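Local coordinates for protein aminoglycoside 3'-phosphotransferase AphA1-IAB (Acinetobacter baumannii, PDB 4GKH) that transfers a phosphate group from a nucleoside triphosphate to the 3'-hydroxyl of kanamycin and related aminoglycosides, making the bacterium resistant to them, at residues 225-235 with 258-269. Sequence-based numbering, arbitrary orientation.
Sequences DRYQDLAILWN and DMNKLQFHLMLD. With KAN (kanamycin a), chain M.
In the helical lobe of this kinase-like fold, helices 227-235 and 259-269 cross at -75°, packing closely where the small Ala231 sets its CB 3.6 Å from His265 CB and also meets Leu262 CD1. Leu262, with CG anti to its backbone N (chi1 -176°), forks around this point: CD1 rests on Ala231, while CD2 stands over the centre of the Trp234 six-membered ring in a CH-pi contact, 3.8 Å from the centroid. Leu266 divides likewise, CD1 against Trp234 CZ3 and CD2 against Asn235 CB. The His265 imidazole lies between the Tyr227-Gln228 backbone on one face and Phe264 CD2 on the other; ND1 donates in the ring plane to Lys261 O (2.8 Å), fixing its rotation, and a water links NE2 to Asp225 N. Long, bent Lys261 lays CB over one face of the Tyr227 ring and carries NZ to the syn lone pair of Asp225 OD2 (2.8 Å), an oxygen that also accepts from Asp192 N. Asp225 OD1 meanwhile caps Tyr227 N. Tyrosine suits its place because Tyr227 OH spans the gap to accept from the N-cap residue's Asp258 N (2.9 Å). Elsewhere Ile232 CD1 abuts the carboxylate of Asp269, and Asp269 O accepts from kanamycin N2 (2.7 Å). Leucine-alanine packing, a buried histidine and a salt bridge thus join two helices, one end lining this phosphotransferase's kanamycin pocket.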
loop_
_atom_site.group_PDB
_atom_site.type_symbol
_atom_site.label_atom_id
_atom_site.label_comp_id
_atom_site.label_asym_id
_atom_site.label_seq_id
_atom_site.Cartn_x
_atom_site.Cartn_y
_atom_site.Cartn_z
ATOM N N ASP A 225 -8.590 -8.378 7.584
ATOM C CA ASP A 225 -9.439 -9.201 6.710
ATOM C C ASP A 225 -8.841 -9.187 5.296
ATOM O O ASP A 225 -8.301 -8.169 4.876
ATOM C CB ASP A 225 -10.879 -8.664 6.693
ATOM C CG ASP A 225 -11.820 -9.558 5.914
ATOM O OD1 ASP A 225 -11.914 -9.384 4.679
ATOM O OD2 ASP A 225 -12.452 -10.438 6.533
ATOM N N ARG A 226 -8.951 -10.295 4.554
ATOM C CA ARG A 226 -8.365 -10.334 3.201
ATOM C C ARG A 226 -8.948 -9.260 2.264
ATOM O O ARG A 226 -8.290 -8.829 1.321
ATOM C CB ARG A 226 -8.460 -11.739 2.577
ATOM C CG ARG A 226 -9.863 -12.249 2.312
ATOM C CD ARG A 226 -9.860 -13.678 1.721
ATOM N NE ARG A 226 -9.657 -14.715 2.729
ATOM C CZ ARG A 226 -8.627 -15.562 2.757
ATOM N NH1 ARG A 226 -7.684 -15.518 1.831
ATOM N NH2 ARG A 226 -8.538 -16.466 3.724
ATOM N N TYR A 227 -10.168 -8.805 2.532
ATOM C CA TYR A 227 -10.773 -7.762 1.691
ATOM C C TYR A 227 -10.120 -6.375 1.837
ATOM O O TYR A 227 -10.386 -5.469 1.045
ATOM C CB TYR A 227 -12.292 -7.688 1.909
ATOM C CG TYR A 227 -13.063 -8.733 1.128
ATOM C CD1 TYR A 227 -13.038 -10.074 1.507
ATOM C CD2 TYR A 227 -13.828 -8.376 0.018
ATOM C CE1 TYR A 227 -13.735 -11.040 0.790
ATOM C CE2 TYR A 227 -14.532 -9.332 -0.702
ATOM C CZ TYR A 227 -14.486 -10.662 -0.308
ATOM O OH TYR A 227 -15.198 -11.605 -1.022
ATOM N N GLN A 228 -9.261 -6.196 2.838
ATOM C CA GLN A 228 -8.487 -4.957 2.914
ATOM C C GLN A 228 -7.654 -4.769 1.651
ATOM O O GLN A 228 -7.528 -3.662 1.136
ATOM C CB GLN A 228 -7.546 -4.955 4.129
ATOM C CG GLN A 228 -6.528 -3.792 4.102
ATOM C CD GLN A 228 -7.201 -2.422 4.138
ATOM O OE1 GLN A 228 -8.331 -2.291 4.609
ATOM N NE2 GLN A 228 -6.507 -1.393 3.635
ATOM N N ASP A 229 -7.083 -5.857 1.150
ATOM C CA ASP A 229 -6.239 -5.779 -0.041
ATOM C C ASP A 229 -7.071 -5.919 -1.303
ATOM O O ASP A 229 -6.845 -5.212 -2.286
ATOM C CB ASP A 229 -5.131 -6.852 0.002
ATOM C CG ASP A 229 -4.063 -6.555 1.088
ATOM O OD1 ASP A 229 -3.898 -5.362 1.466
ATOM O OD2 ASP A 229 -3.399 -7.518 1.547
ATOM N N LEU A 230 -8.028 -6.837 -1.272
ATOM C CA LEU A 230 -8.874 -7.061 -2.428
ATOM C C LEU A 230 -9.638 -5.787 -2.793
ATOM O O LEU A 230 -9.763 -5.468 -3.972
ATOM C CB LEU A 230 -9.844 -8.207 -2.172
ATOM C CG LEU A 230 -9.266 -9.621 -2.129
ATOM C CD1 LEU A 230 -10.265 -10.543 -1.448
ATOM C CD2 LEU A 230 -8.934 -10.114 -3.550
ATOM N N ALA A 231 -10.121 -5.049 -1.791
ATOM C CA ALA A 231 -10.980 -3.886 -2.065
ATOM C C ALA A 231 -10.219 -2.785 -2.779
ATOM O O ALA A 231 -10.703 -2.187 -3.749
ATOM C CB ALA A 231 -11.598 -3.336 -0.768
ATOM N N ILE A 232 -9.022 -2.504 -2.285
ATOM C CA ILE A 232 -8.246 -1.405 -2.821
ATOM C C ILE A 232 -7.804 -1.682 -4.250
ATOM O O ILE A 232 -7.857 -0.797 -5.099
ATOM C CB ILE A 232 -7.060 -1.067 -1.894
ATOM C CG1 ILE A 232 -7.611 -0.512 -0.572
ATOM C CG2 ILE A 232 -6.105 -0.082 -2.561
ATOM C CD1 ILE A 232 -6.539 0.042 0.385
ATOM N N LEU A 233 -7.388 -2.918 -4.527
ATOM C CA LEU A 233 -6.964 -3.245 -5.885
ATOM C C LEU A 233 -8.175 -3.241 -6.820
ATOM O O LEU A 233 -8.103 -2.776 -7.964
ATOM C CB LEU A 233 -6.256 -4.610 -5.915
ATOM C CG LEU A 233 -5.723 -5.018 -7.297
ATOM C CD1 LEU A 233 -4.806 -3.932 -7.854
ATOM C CD2 LEU A 233 -4.981 -6.358 -7.220
ATOM N N TRP A 234 -9.289 -3.792 -6.340
ATOM C CA TRP A 234 -10.534 -3.827 -7.118
ATOM C C TRP A 234 -10.978 -2.400 -7.487
ATOM O O TRP A 234 -11.445 -2.125 -8.604
ATOM C CB TRP A 234 -11.626 -4.556 -6.313
ATOM C CG TRP A 234 -12.942 -4.699 -7.004
ATOM C CD1 TRP A 234 -13.336 -5.726 -7.818
ATOM C CD2 TRP A 234 -14.060 -3.809 -6.916
ATOM N NE1 TRP A 234 -14.618 -5.513 -8.260
ATOM C CE2 TRP A 234 -15.085 -4.343 -7.724
ATOM C CE3 TRP A 234 -14.285 -2.602 -6.253
ATOM C CZ2 TRP A 234 -16.325 -3.718 -7.876
ATOM C CZ3 TRP A 234 -15.525 -1.973 -6.409
ATOM C CH2 TRP A 234 -16.523 -2.536 -7.209
ATOM N N ASN A 235 -10.812 -1.486 -6.540
ATOM C CA ASN A 235 -11.154 -0.084 -6.782
ATOM C C ASN A 235 -10.277 0.494 -7.909
ATOM O O ASN A 235 -10.791 1.126 -8.840
ATOM C CB ASN A 235 -11.011 0.739 -5.487
ATOM C CG ASN A 235 -11.663 2.111 -5.594
ATOM O OD1 ASN A 235 -12.722 2.259 -6.198
ATOM N ND2 ASN A 235 -11.034 3.115 -5.010
ATOM N N ASP A 258 -17.916 -10.843 -1.538
ATOM C CA ASP A 258 -18.739 -10.434 -0.411
ATOM C C ASP A 258 -18.873 -8.922 -0.529
ATOM O O ASP A 258 -17.973 -8.186 -0.144
ATOM C CB ASP A 258 -18.034 -10.817 0.894
ATOM C CG ASP A 258 -18.845 -10.479 2.145
ATOM O OD1 ASP A 258 -19.634 -9.511 2.142
ATOM O OD2 ASP A 258 -18.686 -11.198 3.153
HETATM N N MSE A 259 -19.998 -8.468 -1.070
HETATM C CA MSE A 259 -20.182 -7.055 -1.374
HETATM C C MSE A 259 -20.134 -6.177 -0.112
HETATM O O MSE A 259 -19.645 -5.049 -0.156
HETATM C CB MSE A 259 -21.491 -6.841 -2.135
HETATM C CG MSE A 259 -21.554 -7.567 -3.478
HETATM SE SE MSE A 259 -19.964 -7.253 -4.539
HETATM C CE MSE A 259 -20.197 -5.358 -4.909
ATOM N N ASN A 260 -20.637 -6.701 1.004
ATOM C CA ASN A 260 -20.587 -5.974 2.268
ATOM C C ASN A 260 -19.158 -5.720 2.734
ATOM O O ASN A 260 -18.826 -4.616 3.176
ATOM C CB ASN A 260 -21.372 -6.708 3.353
ATOM C CG ASN A 260 -21.389 -5.955 4.668
ATOM O OD1 ASN A 260 -22.078 -4.942 4.806
ATOM N ND2 ASN A 260 -20.633 -6.447 5.646
ATOM N N LYS A 261 -18.305 -6.736 2.637
ATOM C CA LYS A 261 -16.921 -6.565 3.051
ATOM C C LYS A 261 -16.173 -5.694 2.058
ATOM O O LYS A 261 -15.303 -4.913 2.433
ATOM C CB LYS A 261 -16.208 -7.917 3.227
ATOM C CG LYS A 261 -16.689 -8.706 4.436
ATOM C CD LYS A 261 -15.570 -9.570 5.029
ATOM C CE LYS A 261 -15.274 -10.793 4.222
ATOM N NZ LYS A 261 -14.457 -11.734 5.033
ATOM N N LEU A 262 -16.531 -5.813 0.786
ATOM C CA LEU A 262 -15.919 -4.965 -0.227
ATOM C C LEU A 262 -16.225 -3.488 0.086
ATOM O O LEU A 262 -15.321 -2.640 0.162
ATOM C CB LEU A 262 -16.474 -5.342 -1.608
ATOM C CG LEU A 262 -15.916 -4.638 -2.846
ATOM C CD1 LEU A 262 -14.419 -4.740 -2.882
ATOM C CD2 LEU A 262 -16.520 -5.244 -4.119
ATOM N N GLN A 263 -17.500 -3.201 0.291
ATOM C CA GLN A 263 -17.950 -1.832 0.517
ATOM C C GLN A 263 -17.347 -1.286 1.803
ATOM O O GLN A 263 -16.863 -0.145 1.843
ATOM C CB GLN A 263 -19.475 -1.796 0.596
ATOM C CG GLN A 263 -20.041 -0.432 0.918
ATOM C CD GLN A 263 -20.166 0.456 -0.303
ATOM O OE1 GLN A 263 -19.390 0.346 -1.256
ATOM N NE2 GLN A 263 -21.159 1.342 -0.284
ATOM N N PHE A 264 -17.359 -2.096 2.856
ATOM C CA PHE A 264 -16.731 -1.658 4.092
ATOM C C PHE A 264 -15.286 -1.196 3.902
ATOM O O PHE A 264 -14.905 -0.123 4.370
ATOM C CB PHE A 264 -16.812 -2.696 5.222
ATOM C CG PHE A 264 -16.029 -2.284 6.439
ATOM C CD1 PHE A 264 -16.587 -1.414 7.366
ATOM C CD2 PHE A 264 -14.710 -2.706 6.614
ATOM C CE1 PHE A 264 -15.864 -1.009 8.485
ATOM C CE2 PHE A 264 -13.976 -2.287 7.720
ATOM C CZ PHE A 264 -14.561 -1.438 8.654
ATOM N N HIS A 265 -14.474 -1.992 3.219
ATOM C CA HIS A 265 -13.066 -1.662 3.094
ATOM C C HIS A 265 -12.794 -0.485 2.167
ATOM O O HIS A 265 -11.847 0.277 2.386
ATOM C CB HIS A 265 -12.236 -2.901 2.715
ATOM C CG HIS A 265 -12.100 -3.885 3.837
ATOM N ND1 HIS A 265 -12.999 -4.914 4.037
ATOM C CD2 HIS A 265 -11.213 -3.954 4.859
ATOM C CE1 HIS A 265 -12.648 -5.596 5.115
ATOM N NE2 HIS A 265 -11.567 -5.034 5.632
ATOM N N LEU A 266 -13.636 -0.326 1.148
ATOM C CA LEU A 266 -13.583 0.852 0.279
ATOM C C LEU A 266 -13.883 2.107 1.095
ATOM O O LEU A 266 -13.215 3.134 0.970
ATOM C CB LEU A 266 -14.619 0.726 -0.831
ATOM C CG LEU A 266 -14.296 -0.331 -1.887
ATOM C CD1 LEU A 266 -15.472 -0.520 -2.832
ATOM C CD2 LEU A 266 -13.058 0.098 -2.635
HETATM N N MSE A 267 -14.907 2.024 1.926
HETATM C CA MSE A 267 -15.270 3.176 2.731
HETATM C C MSE A 267 -14.171 3.485 3.754
HETATM O O MSE A 267 -13.834 4.645 3.991
HETATM C CB MSE A 267 -16.632 2.959 3.388
HETATM C CG MSE A 267 -17.790 2.924 2.386
HETATM SE SE MSE A 267 -19.493 2.751 3.252
HETATM C CE MSE A 267 -19.810 4.625 3.592
ATOM N N LEU A 268 -13.571 2.452 4.324
ATOM C CA LEU A 268 -12.519 2.685 5.320
ATOM C C LEU A 268 -11.322 3.388 4.698
ATOM O O LEU A 268 -10.713 4.270 5.312
ATOM C CB LEU A 268 -12.093 1.372 5.981
ATOM C CG LEU A 268 -11.050 1.419 7.107
ATOM C CD1 LEU A 268 -11.575 2.206 8.302
ATOM C CD2 LEU A 268 -10.697 -0.001 7.522
ATOM N N ASP A 269 -11.008 3.037 3.459
ATOM C CA ASP A 269 -9.848 3.641 2.803
ATOM C C ASP A 269 -10.048 5.124 2.483
ATOM O O ASP A 269 -9.064 5.835 2.256
ATOM C CB ASP A 269 -9.411 2.851 1.551
ATOM C CG ASP A 269 -7.954 3.120 1.160
ATOM O OD1 ASP A 269 -7.076 3.086 2.040
ATOM O OD2 ASP A 269 -7.670 3.356 -0.035
HETATM C C1 KAN M . -4.479 7.569 -2.131
HETATM C C2 KAN M . -3.235 6.719 -2.252
HETATM C C3 KAN M . -2.735 6.221 -0.909
HETATM C C4 KAN M . -2.437 7.436 -0.031
HETATM C C5 KAN M . -3.720 8.228 0.135
HETATM C C6 KAN M . -3.329 9.431 0.994
HETATM C C7 KAN M . -9.674 6.656 -2.480
HETATM C C8 KAN M . -8.749 7.188 -3.545
HETATM C C9 KAN M . -7.322 6.688 -3.223
HETATM C C10 KAN M . -6.839 7.224 -1.858
HETATM C C11 KAN M . -7.800 6.637 -0.795
HETATM C C12 KAN M . -9.216 7.121 -1.088
HETATM C C13 KAN M . -8.916 7.450 -5.985
HETATM C C14 KAN M . -10.135 7.257 -6.889
HETATM C C15 KAN M . -10.354 5.834 -7.348
HETATM C C16 KAN M . -9.121 5.378 -8.097
HETATM C C17 KAN M . -7.952 5.476 -7.124
HETATM C C18 KAN M . -6.646 4.865 -7.678
HETATM N N1 KAN M . -4.507 10.272 1.228
HETATM N N2 KAN M . -7.387 7.122 0.534
HETATM N N3 KAN M . -11.014 7.193 -2.814
HETATM N N4 KAN M . -11.506 5.769 -8.257
HETATM O O5 KAN M . -4.182 8.649 -1.174
HETATM O O6 KAN M . -3.527 5.599 -3.107
HETATM O O7 KAN M . -1.541 5.460 -1.139
HETATM O O8 KAN M . -1.996 7.018 1.267
HETATM O O9 KAN M . -5.508 6.752 -1.564
HETATM O O10 KAN M . -6.409 6.990 -4.310
HETATM O O11 KAN M . -9.266 6.715 -4.813
HETATM O O12 KAN M . -7.784 6.855 -6.668
HETATM O O13 KAN M . -11.250 7.789 -6.166
HETATM O O14 KAN M . -9.311 4.022 -8.483
HETATM O O15 KAN M . -5.645 4.837 -6.622
HETATM O O HOH W 1 -9.950 -5.592 7.931
HETATM O O HOH W 2 -9.534 0.067 4.062
HETATM O O HOH W 3 -7.315 1.407 4.216
#